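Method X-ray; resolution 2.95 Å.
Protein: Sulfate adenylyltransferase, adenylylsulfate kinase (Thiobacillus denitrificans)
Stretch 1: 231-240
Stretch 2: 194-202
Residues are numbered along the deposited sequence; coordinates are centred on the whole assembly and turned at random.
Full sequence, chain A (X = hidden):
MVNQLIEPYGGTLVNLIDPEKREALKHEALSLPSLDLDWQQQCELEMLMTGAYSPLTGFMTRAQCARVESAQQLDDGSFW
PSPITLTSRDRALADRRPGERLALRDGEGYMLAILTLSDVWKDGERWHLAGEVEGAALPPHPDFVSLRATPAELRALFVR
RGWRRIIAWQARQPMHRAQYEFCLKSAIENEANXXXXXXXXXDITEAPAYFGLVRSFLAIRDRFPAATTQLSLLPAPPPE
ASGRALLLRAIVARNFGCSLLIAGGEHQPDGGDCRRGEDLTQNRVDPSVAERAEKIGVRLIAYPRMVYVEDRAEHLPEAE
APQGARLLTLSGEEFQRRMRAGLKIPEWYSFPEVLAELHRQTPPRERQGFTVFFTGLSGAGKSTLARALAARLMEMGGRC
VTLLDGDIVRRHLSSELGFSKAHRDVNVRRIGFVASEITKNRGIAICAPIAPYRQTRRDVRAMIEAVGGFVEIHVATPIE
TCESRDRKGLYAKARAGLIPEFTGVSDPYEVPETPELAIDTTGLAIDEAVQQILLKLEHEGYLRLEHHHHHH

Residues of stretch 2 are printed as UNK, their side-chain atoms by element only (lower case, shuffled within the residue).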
# COMPACT_ATOMS: atom_id res chain seq x y z
N LEU A 231 1.74 -28.32 -16.75
CA LEU A 231 3.21 -28.23 -16.56
C LEU A 231 3.79 -29.62 -16.33
O LEU A 231 3.24 -30.43 -15.59
CB LEU A 231 3.59 -27.28 -15.42
CG LEU A 231 5.08 -27.22 -15.04
CD1 LEU A 231 5.93 -26.53 -16.08
CD2 LEU A 231 5.24 -26.53 -13.71
N SER A 232 4.89 -29.93 -16.98
CA SER A 232 5.49 -31.23 -16.79
C SER A 232 6.95 -31.10 -17.14
O SER A 232 7.32 -30.18 -17.84
CB SER A 232 4.81 -32.26 -17.68
OG SER A 232 4.94 -33.53 -17.11
N LEU A 233 7.79 -32.00 -16.65
CA LEU A 233 9.22 -31.90 -16.95
C LEU A 233 9.62 -32.89 -18.03
O LEU A 233 9.09 -33.99 -18.13
CB LEU A 233 10.08 -32.10 -15.70
CG LEU A 233 9.59 -31.18 -14.57
CD1 LEU A 233 10.30 -31.49 -13.28
CD2 LEU A 233 9.78 -29.73 -14.97
N LEU A 234 10.57 -32.45 -18.85
CA LEU A 234 11.10 -33.21 -19.96
C LEU A 234 12.57 -33.52 -19.70
O LEU A 234 13.43 -32.66 -19.89
CB LEU A 234 10.99 -32.36 -21.23
CG LEU A 234 11.19 -32.97 -22.62
CD1 LEU A 234 12.09 -32.06 -23.36
CD2 LEU A 234 11.82 -34.33 -22.56
N PRO A 235 12.86 -34.75 -19.28
CA PRO A 235 14.19 -35.12 -18.78
C PRO A 235 15.15 -35.30 -19.92
O PRO A 235 15.11 -36.34 -20.56
CB PRO A 235 13.94 -36.49 -18.11
CG PRO A 235 12.46 -36.80 -18.30
CD PRO A 235 12.00 -35.92 -19.42
N ALA A 236 16.00 -34.32 -20.17
CA ALA A 236 16.90 -34.34 -21.31
C ALA A 236 17.73 -33.08 -21.25
O ALA A 236 17.37 -32.13 -20.56
CB ALA A 236 16.12 -34.52 -22.57
N PRO A 237 18.83 -33.04 -22.01
CA PRO A 237 19.48 -31.73 -21.98
C PRO A 237 18.77 -31.04 -23.14
O PRO A 237 18.26 -31.75 -24.02
CB PRO A 237 20.94 -32.00 -22.35
CG PRO A 237 21.05 -33.56 -22.55
CD PRO A 237 19.64 -34.08 -22.62
N PRO A 238 18.69 -29.70 -23.14
CA PRO A 238 18.37 -29.03 -24.41
C PRO A 238 19.38 -29.46 -25.49
O PRO A 238 20.57 -29.65 -25.20
CB PRO A 238 18.54 -27.55 -24.08
CG PRO A 238 18.32 -27.45 -22.61
CD PRO A 238 18.77 -28.76 -22.01
N PRO A 239 18.92 -29.65 -26.73
CA PRO A 239 19.84 -30.11 -27.77
C PRO A 239 20.56 -28.89 -28.31
O PRO A 239 20.29 -27.78 -27.83
CB PRO A 239 18.90 -30.65 -28.86
CG PRO A 239 17.49 -30.43 -28.37
CD PRO A 239 17.57 -29.42 -27.27
N GLU A 240 21.44 -29.05 -29.29
CA GLU A 240 21.92 -27.85 -29.98
C GLU A 240 21.24 -27.62 -31.35
O GLU A 240 21.10 -28.55 -32.16
CB GLU A 240 23.46 -27.67 -29.93
CG GLU A 240 23.91 -26.63 -28.83
CD GLU A 240 23.03 -25.34 -28.73
OE1 GLU A 240 22.00 -25.35 -28.03
OE2 GLU A 240 23.40 -24.30 -29.32
N UNK A 194 -2.40 -26.43 -23.78
CA UNK A 194 -1.00 -26.03 -23.76
C UNK A 194 -0.25 -26.82 -22.73
O UNK A 194 -0.71 -26.95 -21.59
c UNK A 194 1.25 -24.12 -24.62
c UNK A 194 0.59 -22.62 -22.73
c UNK A 194 0.56 -24.04 -23.29
c UNK A 194 -0.87 -24.55 -23.43
N UNK A 195 0.90 -27.34 -23.17
CA UNK A 195 1.82 -28.08 -22.32
C UNK A 195 3.16 -27.32 -22.16
O UNK A 195 3.92 -27.13 -23.12
c UNK A 195 3.12 -30.30 -22.14
c UNK A 195 2.05 -29.49 -22.88
c UNK A 195 3.47 -31.59 -22.84
c UNK A 195 2.65 -30.60 -20.72
N UNK A 196 3.43 -26.86 -20.95
CA UNK A 196 4.72 -26.26 -20.66
C UNK A 196 5.63 -27.40 -20.27
O UNK A 196 5.40 -28.09 -19.25
c UNK A 196 4.58 -25.27 -19.51
c UNK A 196 4.08 -23.26 -20.92
c UNK A 196 3.30 -23.32 -18.55
c UNK A 196 3.57 -24.15 -19.78
N UNK A 197 6.65 -27.61 -21.11
CA UNK A 197 7.46 -28.82 -21.04
C UNK A 197 8.93 -28.45 -21.00
O UNK A 197 9.65 -28.71 -21.93
c UNK A 197 7.17 -31.13 -22.10
c UNK A 197 7.25 -32.15 -22.99
n UNK A 197 7.18 -33.32 -22.28
c UNK A 197 7.04 -33.04 -21.00
c UNK A 197 7.17 -29.65 -22.31
n UNK A 197 7.02 -31.72 -20.86
N UNK A 198 9.39 -27.81 -19.91
CA UNK A 198 10.77 -27.31 -19.86
C UNK A 198 11.84 -28.42 -19.82
O UNK A 198 11.73 -29.35 -19.01
c UNK A 198 10.83 -26.54 -18.53
c UNK A 198 9.44 -26.42 -18.06
c UNK A 198 8.67 -27.57 -18.65
N UNK A 199 12.87 -28.30 -20.67
CA UNK A 199 13.97 -29.26 -20.63
C UNK A 199 14.70 -29.24 -19.27
O UNK A 199 15.08 -28.19 -18.77
c UNK A 199 14.91 -29.06 -21.80
c UNK A 199 14.58 -29.96 -22.95
n UNK A 199 14.08 -29.92 -25.32
c UNK A 199 14.59 -29.25 -24.29
o UNK A 199 15.04 -28.10 -24.40
N UNK A 200 14.87 -30.41 -18.67
CA UNK A 200 15.28 -30.41 -17.28
C UNK A 200 16.51 -31.25 -16.89
O UNK A 200 16.86 -31.38 -15.71
c UNK A 200 14.12 -30.90 -16.40
c UNK A 200 13.39 -29.72 -15.81
c UNK A 200 14.61 -31.85 -15.31
N UNK A 201 17.21 -31.79 -17.88
CA UNK A 201 18.34 -32.66 -17.62
C UNK A 201 19.62 -32.06 -17.08
O UNK A 201 20.23 -31.20 -17.70
N UNK A 202 20.06 -32.56 -15.94
CA UNK A 202 21.28 -32.08 -15.32
C UNK A 202 21.64 -33.02 -14.20
O UNK A 202 21.02 -34.04 -14.11

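Position 194 carries four side-chain carbons forked at the second, with no heteroatom. An unbranched CB followed by a fork identifies leucine. L194 makes no contact with stretch 1; its side chain is out of reach.

Position 195 repeats the pattern: four carbons, forked at the second. CB lies sideways to stretch 1, yet the end of the chain comes nearer, one terminal carbon approaching CB of S232. This is L195, whose CD1 lies 4.1 Å from CB of S232, with chi1 t and chi2 p, like L194.

Position 196 again has four carbons forked at the second, but with chi1 m and chi2 t. Its CB is 3.9 Å from CD1 of L231, and the two side chains lie on the same face of the sheet. The residue is L196. Its CA is 4.8 Å from CA of L231 in a parallel bridge, and its backbone O accepts a hydrogen bond from N of S232 at 3.0 Å, with an angle of 155° at the hydrogen.

At position 197 one carbon leads to a five-membered ring of three carbons and two nitrogens, the imidazole of histidine. H197 ND1 donates a weak hydrogen bond to O of S232, long at 3.4 Å but nearly straight at 164°; that oxygen sits at the ring edge, near its plane. CB of L234 lies over one face, 3.9 Å from the ring centroid and 3° off the normal, a CH-pi contact.

Position 198 has three carbons closing a ring onto the backbone N, which can only be proline. The closing carbon, CD of P198, is 3.0 Å from O of S232 and 3.9 Å from CD1 of L231. The backbone N has no hydrogen to donate, but O of P198 accepts a weak hydrogen bond from N of L234 at 3.3 Å.

Position 199 shows three carbons, the third bearing one oxygen and one nitrogen: a carboxamide on a two-carbon arm, hence glutamine. Q199 CG approaches CD1 of L234 at 3.3 Å, and OE1 of Q199 is 3.5 Å from CA of P238. Neither amide atom hydrogen-bonds to stretch 1.

Position 200 has a single carbon carrying two more, the branched CB of valine. V200 CG2 meets CD2 of L233 at 3.7 Å, while N of V200 donates to O of L234 at 2.9 Å.

Position 201 has no side-chain atoms and is glycine. An ideal CB on G201 would fall 2.4 Å from O of A236, a clash. Its N donates to that same A236 O at 2.7 Å.

Position 202 also lacks side-chain atoms; G202 makes no contact with stretch 1.

The contact therefore rests on a backbone ladder, with donors from both stretches, that continues beyond the strand ending at L196. Leucine, proline and valine carbons pack alongside it, while H197 adds a side-chain bond and a ring face. Together the two stretches bury 750 Å², summed over both sides.

Stretch 2 (194-202) LLLHPQVGG
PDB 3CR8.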